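DR2417 (Deinococcus radiodurans, PDB 4XWW) probably degrades and matures RNA as a 5'-3' exonuclease, and possibly also as an endonuclease, using a metallo-beta-lactamase fold that holds two zinc ions. Local coordinates at residues Tyr250-Gln253 with Asn254-Leu258; Pro291-Ser295 with Glu296-Glu300. All blocks are in the same frame, centred on the assembly; numbering follows the deposited sequence.

Interaction 1 of 2, residues Tyr250-Gln253 with Asn254-Leu258; sequences YRIQ and NILDL
Gln-253 reaches along the helix to Asp-257, one turn on. Its CB meets just the adjoining peptide, and the contact starts at CG. Turned away from its own backbone N (chi1 176°), CG lies 3.8 Å from Asp-257 OD2, and the bend at chi2 swings the amide toward the carboxylate. The two ends of the amide have different partners. NE2 donates to Asp-257 OD2 over 3.2 Å, almost straight at 171°; the carboxylate oxygen lies close to the amide plane, but is itself met from above the carboxylate, the two planes being 54° apart. OE1 passes 4.2 Å from Leu-256 CD1 and accepts from Asn-287 N, so both ends fix the rotation of the amide. Underneath run the i to i+4 bonds of an alpha-helix, among them Leu-256 N to Ile-252 O at 2.8 Å. On another face, Arg-251 CG touches Ile-255 CD1 at 4.0 Å, while its guanidinium turns to Glu-222, Ser-343 and His-377, the last predicted to bind substrate. Within the beta-CASP domain, helix 249-261 packs on helix 222-234 through Arg-251, Asn-254 and Leu-258, and on Met-268 and Val-266 of strand 265-269 through Ile-252 and Leu-256.

Interaction 2 of 2, residues Pro291-Ser295 with Glu296-Glu300; sequences PFLTS and EEVGE
Thr-294 and Glu-297 exchange hydrogen bonds at the start of a short helix. In one direction Glu-297 N donates to Thr-294 OG1 over 3.2 Å. In the other, Thr-294 N donates to Glu-297 OE1 over 3.0 Å at 161°, meeting the carboxylate oxygen on its anti side and 35° out of the plane. The threonine hydroxyl stands between its own backbone N and carbonyl carbon (chi1 63°), which turns it to the first turn of the helix, and Glu-297 CG comes to 3.1 Å from Thr-294 OG1. In the glutamate, CG lies beside the backbone N, and the chain, extended beyond it, carries OE1 to Thr-294 N. This reciprocal pair is a capping box with Thr-294 as N-cap, and it marks the passage from the loop after helix 271-282 into helix 295-298 of the beta-CASP domain. The main chain adds a bond from Val-298 N to Thr-294 O and a weak one from Gly-299 N to Ser-295 O. Around the cap, Glu-296 OE1 takes part in two weak, unsettled hydrogen bonds, 3.3 Å from Ser-295 OG and 3.4 Å from Thr-294 OG1. The main partner of that carboxylate is Lys-331, which forms a salt bridge with OE2. Among the apolar contacts, Leu-293 CD1 touches Val-298 CG1 at 3.7 Å, and the other leucine methyl, Leu-293 CD2, comes to 3.4 Å from Glu-297 OE1, so the capping carboxylate rests against a leucine. Val-298 is buried against Val-267 of strand 265-269 and Val-306 and Phe-308 of strand 306-310, while Leu-293 is tied by backbone hydrogen bonds to Val-266.

Both interactions belong to the beta-CASP domain and share strand 265-269: Ile-252 and Leu-256 of interaction 1 pack on it, as do Phe-292 and Val-298 of interaction 2. Their centres lie about 18 Å apart, yet the two meet where Leu-256 CD2 touches Phe-292 CE1 at 3.8 Å. Interaction 1 is the buried one, inside a regular helix, and its arginine bonds to one predicted substrate-binding residue. Interaction 2 is at the surface, away from the annotated sites, and opens a helix of barely one turn. In the first a side-chain amide meets a carboxylate; in the second a carboxylate takes a backbone N-H as half of a capping box.

Interaction 1 of 2, residues Tyr250-Gln253 with Asn254-Leu258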
ATOM      1  N   TYR A 250       8.764  25.904  -4.831  1.00 16.56           N
ATOM      2  CA  TYR A 250       8.853  26.249  -6.258  1.00 20.35           C
ATOM      3  C   TYR A 250       7.535  25.994  -6.998  1.00 22.64           C
ATOM      4  O   TYR A 250       7.045  26.856  -7.731  1.00 20.81           O
ATOM      5  CB  TYR A 250       9.950  25.463  -6.966  1.00 20.42           C
ATOM      6  CG  TYR A 250      11.328  25.642  -6.394  1.00 22.33           C
ATOM      7  CD1 TYR A 250      11.786  26.893  -5.964  1.00 19.65           C
ATOM      8  CD2 TYR A 250      12.183  24.559  -6.291  1.00 23.09           C
ATOM      9  CE1 TYR A 250      13.084  27.036  -5.431  1.00 17.94           C
ATOM     10  CE2 TYR A 250      13.454  24.692  -5.781  1.00 20.18           C
ATOM     11  CZ  TYR A 250      13.902  25.919  -5.355  1.00 21.40           C
ATOM     12  OH  TYR A 250      15.176  25.993  -4.844  1.00 23.67           O
ATOM     13  N   ARG A 251       7.015  24.782  -6.841  1.00 19.12           N
ATOM     14  CA  ARG A 251       5.717  24.385  -7.409  1.00 19.90           C
ATOM     15  C   ARG A 251       4.614  25.388  -7.060  1.00 15.65           C
ATOM     16  O   ARG A 251       3.876  25.865  -7.940  1.00 17.07           O
ATOM     17  CB  ARG A 251       5.349  22.990  -6.902  1.00 21.90           C
ATOM     18  CG  ARG A 251       4.054  22.359  -7.493  1.00 20.39           C
ATOM     19  CD  ARG A 251       4.276  21.683  -8.853  1.00 19.28           C
ATOM     20  NE  ARG A 251       5.403  20.757  -8.853  1.00 15.42           N
ATOM     21  CZ  ARG A 251       5.369  19.491  -8.441  1.00 21.08           C
ATOM     22  NH1 ARG A 251       4.219  18.938  -8.009  1.00 18.82           N
ATOM     23  NH2 ARG A 251       6.492  18.769  -8.497  1.00 17.42           N
ATOM     24  N   ILE A 252       4.493  25.703  -5.776  1.00 17.03           N
ATOM     25  CA  ILE A 252       3.444  26.608  -5.336  1.00 18.99           C
ATOM     26  C   ILE A 252       3.663  28.017  -5.888  1.00 20.60           C
ATOM     27  O   ILE A 252       2.722  28.657  -6.344  1.00 17.68           O
ATOM     28  CB  ILE A 252       3.340  26.636  -3.807  1.00 16.47           C
ATOM     29  CG1 ILE A 252       2.913  25.247  -3.316  1.00 23.96           C
ATOM     30  CG2 ILE A 252       2.318  27.667  -3.380  1.00 19.09           C
ATOM     31  CD1 ILE A 252       3.010  25.038  -1.804  1.00 20.80           C
ATOM     32  N   GLN A 253       4.898  28.506  -5.871  1.00 20.19           N
ATOM     33  CA  GLN A 253       5.141  29.846  -6.414  1.00 19.83           C
ATOM     34  C   GLN A 253       4.757  29.899  -7.893  1.00 20.92           C
ATOM     35  O   GLN A 253       4.100  30.838  -8.347  1.00 20.19           O
ATOM     36  CB  GLN A 253       6.604  30.265  -6.260  1.00 18.37           C
ATOM     37  CG  GLN A 253       6.902  31.619  -6.915  1.00 23.84           C
ATOM     38  CD  GLN A 253       6.275  32.789  -6.168  1.00 26.94           C
ATOM     39  OE1 GLN A 253       6.257  32.817  -4.936  1.00 26.01           O
ATOM     40  NE2 GLN A 253       5.791  33.783  -6.913  1.00 23.65           N
ATOM     41  N   ASN A 254       5.154  28.880  -8.641  1.00 21.21           N
ATOM     42  CA  ASN A 254       4.802  28.849 -10.060  1.00 21.09           C
ATOM     43  C   ASN A 254       3.285  28.800 -10.262  1.00 19.79           C
ATOM     44  O   ASN A 254       2.763  29.399 -11.198  1.00 20.19           O
ATOM     45  CB  ASN A 254       5.494  27.668 -10.749  1.00 20.42           C
ATOM     46  CG  ASN A 254       7.007  27.848 -10.840  1.00 23.40           C
ATOM     47  OD1 ASN A 254       7.518  28.977 -10.846  1.00 25.30           O
ATOM     48  ND2 ASN A 254       7.727  26.738 -10.944  1.00 23.08           N
ATOM     49  N   ILE A 255       2.574  28.142  -9.352  1.00 16.69           N
ATOM     50  CA  ILE A 255       1.115  28.130  -9.410  1.00 20.09           C
ATOM     51  C   ILE A 255       0.547  29.526  -9.091  1.00 21.41           C
ATOM     52  O   ILE A 255      -0.415  29.969  -9.719  1.00 19.23           O
ATOM     53  CB  ILE A 255       0.536  27.068  -8.449  1.00 18.03           C
ATOM     54  CG1 ILE A 255       0.908  25.668  -8.960  1.00 22.17           C
ATOM     55  CG2 ILE A 255      -0.977  27.275  -8.237  1.00 17.44           C
ATOM     56  CD1 ILE A 255       0.827  24.611  -7.876  1.00 19.99           C
ATOM     57  N   LEU A 256       1.145  30.220  -8.130  1.00 20.55           N
ATOM     58  CA  LEU A 256       0.701  31.583  -7.822  1.00 27.32           C
ATOM     59  C   LEU A 256       0.822  32.469  -9.054  1.00 26.79           C
ATOM     60  O   LEU A 256      -0.085  33.238  -9.380  1.00 26.46           O
ATOM     61  CB  LEU A 256       1.503  32.187  -6.669  1.00 19.97           C
ATOM     62  CG  LEU A 256       1.477  31.394  -5.364  1.00 24.39           C
ATOM     63  CD1 LEU A 256       2.212  32.182  -4.254  1.00 27.27           C
ATOM     64  CD2 LEU A 256       0.060  31.041  -4.939  1.00 20.04           C
ATOM     65  N   ASP A 257       1.942  32.332  -9.754  1.00 20.95           N
ATOM     66  CA  ASP A 257       2.179  33.188 -10.904  1.00 22.80           C
ATOM     67  C   ASP A 257       1.258  32.837 -12.072  1.00 21.58           C
ATOM     68  O   ASP A 257       0.707  33.730 -12.708  1.00 25.87           O
ATOM     69  CB  ASP A 257       3.646  33.122 -11.319  1.00 23.28           C
ATOM     70  CG  ASP A 257       4.562  33.845 -10.327  1.00 24.45           C
ATOM     71  OD1 ASP A 257       4.164  34.902  -9.791  1.00 28.72           O
ATOM     72  OD2 ASP A 257       5.664  33.336 -10.059  1.00 25.02           O
ATOM     73  N   LEU A 258       1.058  31.549 -12.350  1.00 19.40           N
ATOM     74  CA  LEU A 258       0.137  31.200 -13.435  1.00 21.65           C
ATOM     75  C   LEU A 258      -1.297  31.555 -13.078  1.00 23.37           C
ATOM     76  O   LEU A 258      -2.077  31.911 -13.955  1.00 23.54           O
ATOM     77  CB  LEU A 258       0.235  29.718 -13.810  1.00 19.42           C
ATOM     78  CG  LEU A 258      -0.311  28.656 -12.859  1.00 20.74           C
ATOM     79  CD1 LEU A 258      -1.808  28.361 -13.114  1.00 21.30           C
ATOM     80  CD2 LEU A 258       0.539  27.397 -12.993  1.00 24.02           C
TER

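Interaction 2 of 2, residues Pro291-Ser295 with Glu296-Glu300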
ATOM      1  N   PRO A 291      -2.342  39.345  -3.098  1.00 30.93           N
ATOM      2  CA  PRO A 291      -2.597  38.798  -1.761  1.00 31.26           C
ATOM      3  C   PRO A 291      -3.428  37.511  -1.769  1.00 33.35           C
ATOM      4  O   PRO A 291      -4.376  37.393  -2.559  1.00 30.35           O
ATOM      5  CB  PRO A 291      -3.362  39.921  -1.075  1.00 34.77           C
ATOM      6  CG  PRO A 291      -2.812  41.178  -1.723  1.00 37.33           C
ATOM      7  CD  PRO A 291      -2.543  40.813  -3.151  1.00 30.71           C
ATOM      8  N   PHE A 292      -3.072  36.554  -0.913  1.00 31.40           N
ATOM      9  CA  PHE A 292      -3.952  35.412  -0.656  1.00 30.06           C
ATOM     10  C   PHE A 292      -5.323  35.881  -0.180  1.00 29.78           C
ATOM     11  O   PHE A 292      -5.436  36.887   0.533  1.00 33.12           O
ATOM     12  CB  PHE A 292      -3.352  34.480   0.397  1.00 31.26           C
ATOM     13  CG  PHE A 292      -2.059  33.853  -0.011  1.00 35.81           C
ATOM     14  CD1 PHE A 292      -1.932  33.209  -1.232  1.00 41.50           C
ATOM     15  CD2 PHE A 292      -0.968  33.907   0.827  1.00 26.23           C
ATOM     16  CE1 PHE A 292      -0.719  32.630  -1.602  1.00 40.38           C
ATOM     17  CE2 PHE A 292       0.244  33.334   0.461  1.00 28.57           C
ATOM     18  CZ  PHE A 292       0.365  32.696  -0.753  1.00 34.24           C
ATOM     19  N   LEU A 293      -6.365  35.151  -0.571  1.00 31.18           N
ATOM     20  CA  LEU A 293      -7.721  35.393  -0.080  1.00 34.12           C
ATOM     21  C   LEU A 293      -8.184  34.239   0.804  1.00 28.94           C
ATOM     22  O   LEU A 293      -7.598  33.159   0.765  1.00 30.37           O
ATOM     23  CB  LEU A 293      -8.703  35.574  -1.244  1.00 31.31           C
ATOM     24  CG  LEU A 293      -8.594  36.779  -2.174  1.00 31.36           C
ATOM     25  CD1 LEU A 293      -9.746  36.783  -3.178  1.00 32.88           C
ATOM     26  CD2 LEU A 293      -8.587  38.064  -1.384  1.00 36.69           C
ATOM     27  N   THR A 294      -9.233  34.466   1.591  1.00 30.26           N
ATOM     28  CA  THR A 294      -9.848  33.392   2.359  1.00 35.42           C
ATOM     29  C   THR A 294     -10.955  32.749   1.543  1.00 32.15           C
ATOM     30  O   THR A 294     -11.405  33.305   0.544  1.00 33.80           O
ATOM     31  CB  THR A 294     -10.461  33.874   3.679  1.00 31.84           C
ATOM     32  OG1 THR A 294     -11.522  34.789   3.398  1.00 33.78           O
ATOM     33  CG2 THR A 294      -9.416  34.553   4.541  1.00 36.88           C
ATOM     34  N   SER A 295     -11.416  31.595   1.997  1.00 33.36           N
ATOM     35  CA  SER A 295     -12.480  30.891   1.297  1.00 35.42           C
ATOM     36  C   SER A 295     -13.757  31.723   1.277  1.00 36.22           C
ATOM     37  O   SER A 295     -14.538  31.655   0.329  1.00 32.71           O
ATOM     38  CB  SER A 295     -12.747  29.535   1.947  1.00 29.21           C
ATOM     39  OG  SER A 295     -13.213  29.699   3.271  1.00 33.83           O
ATOM     40  N   GLU A 296     -13.966  32.513   2.324  1.00 35.58           N
ATOM     41  CA  GLU A 296     -15.121  33.403   2.362  1.00 44.19           C
ATOM     42  C   GLU A 296     -15.003  34.474   1.281  1.00 34.65           C
ATOM     43  O   GLU A 296     -15.968  34.769   0.579  1.00 35.38           O
ATOM     44  CB  GLU A 296     -15.260  34.040   3.745  1.00 45.83           C
ATOM     45  CG  GLU A 296     -15.686  33.062   4.830  1.00 45.92           C
ATOM     46  CD  GLU A 296     -14.514  32.407   5.558  1.00 47.06           C
ATOM     47  OE1 GLU A 296     -13.352  32.500   5.092  1.00 41.00           O
ATOM     48  OE2 GLU A 296     -14.766  31.792   6.611  1.00 49.23           O
ATOM     49  N   GLU A 297     -13.803  35.019   1.128  1.00 34.03           N
ATOM     50  CA  GLU A 297     -13.561  36.111   0.189  1.00 35.91           C
ATOM     51  C   GLU A 297     -13.688  35.681  -1.279  1.00 33.93           C
ATOM     52  O   GLU A 297     -14.183  36.448  -2.105  1.00 34.94           O
ATOM     53  CB  GLU A 297     -12.178  36.720   0.461  1.00 33.91           C
ATOM     54  CG  GLU A 297     -12.130  37.431   1.818  1.00 35.92           C
ATOM     55  CD  GLU A 297     -10.757  37.960   2.211  1.00 36.95           C
ATOM     56  OE1 GLU A 297      -9.727  37.421   1.759  1.00 33.31           O
ATOM     57  OE2 GLU A 297     -10.735  38.936   2.982  1.00 40.44           O
ATOM     58  N   VAL A 298     -13.251  34.469  -1.609  1.00 34.05           N
ATOM     59  CA  VAL A 298     -13.359  34.008  -3.001  1.00 32.62           C
ATOM     60  C   VAL A 298     -14.757  33.559  -3.349  1.00 37.15           C
ATOM     61  O   VAL A 298     -15.103  33.453  -4.519  1.00 40.91           O
ATOM     62  CB  VAL A 298     -12.407  32.864  -3.328  1.00 34.10           C
ATOM     63  CG1 VAL A 298     -10.994  33.318  -3.159  1.00 37.64           C
ATOM     64  CG2 VAL A 298     -12.730  31.597  -2.510  1.00 35.30           C
ATOM     65  N   GLY A 299     -15.566  33.308  -2.329  1.00 44.99           N
ATOM     66  CA  GLY A 299     -16.958  32.975  -2.536  1.00 33.19           C
ATOM     67  C   GLY A 299     -17.700  34.124  -3.185  1.00 34.60           C
ATOM     68  O   GLY A 299     -18.774  33.936  -3.749  1.00 35.70           O
ATOM     69  N   GLU A 300     -17.121  35.321  -3.103  1.00 37.57           N
ATOM     70  CA  GLU A 300     -17.681  36.509  -3.743  1.00 36.61           C
ATOM     71  C   GLU A 300     -17.439  36.522  -5.245  1.00 35.88           C
ATOM     72  O   GLU A 300     -18.093  37.260  -5.972  1.00 36.99           O
ATOM     73  CB  GLU A 300     -17.069  37.778  -3.133  1.00 37.54           C
ATOM     74  CG  GLU A 300     -17.341  37.946  -1.667  1.00 43.33           C
ATOM     75  CD  GLU A 300     -18.512  38.863  -1.420  1.00 69.89           C
ATOM     76  OE1 GLU A 300     -18.769  39.745  -2.269  1.00 80.77           O
ATOM     77  OE2 GLU A 300     -19.184  38.700  -0.382  1.00 80.75           O
TER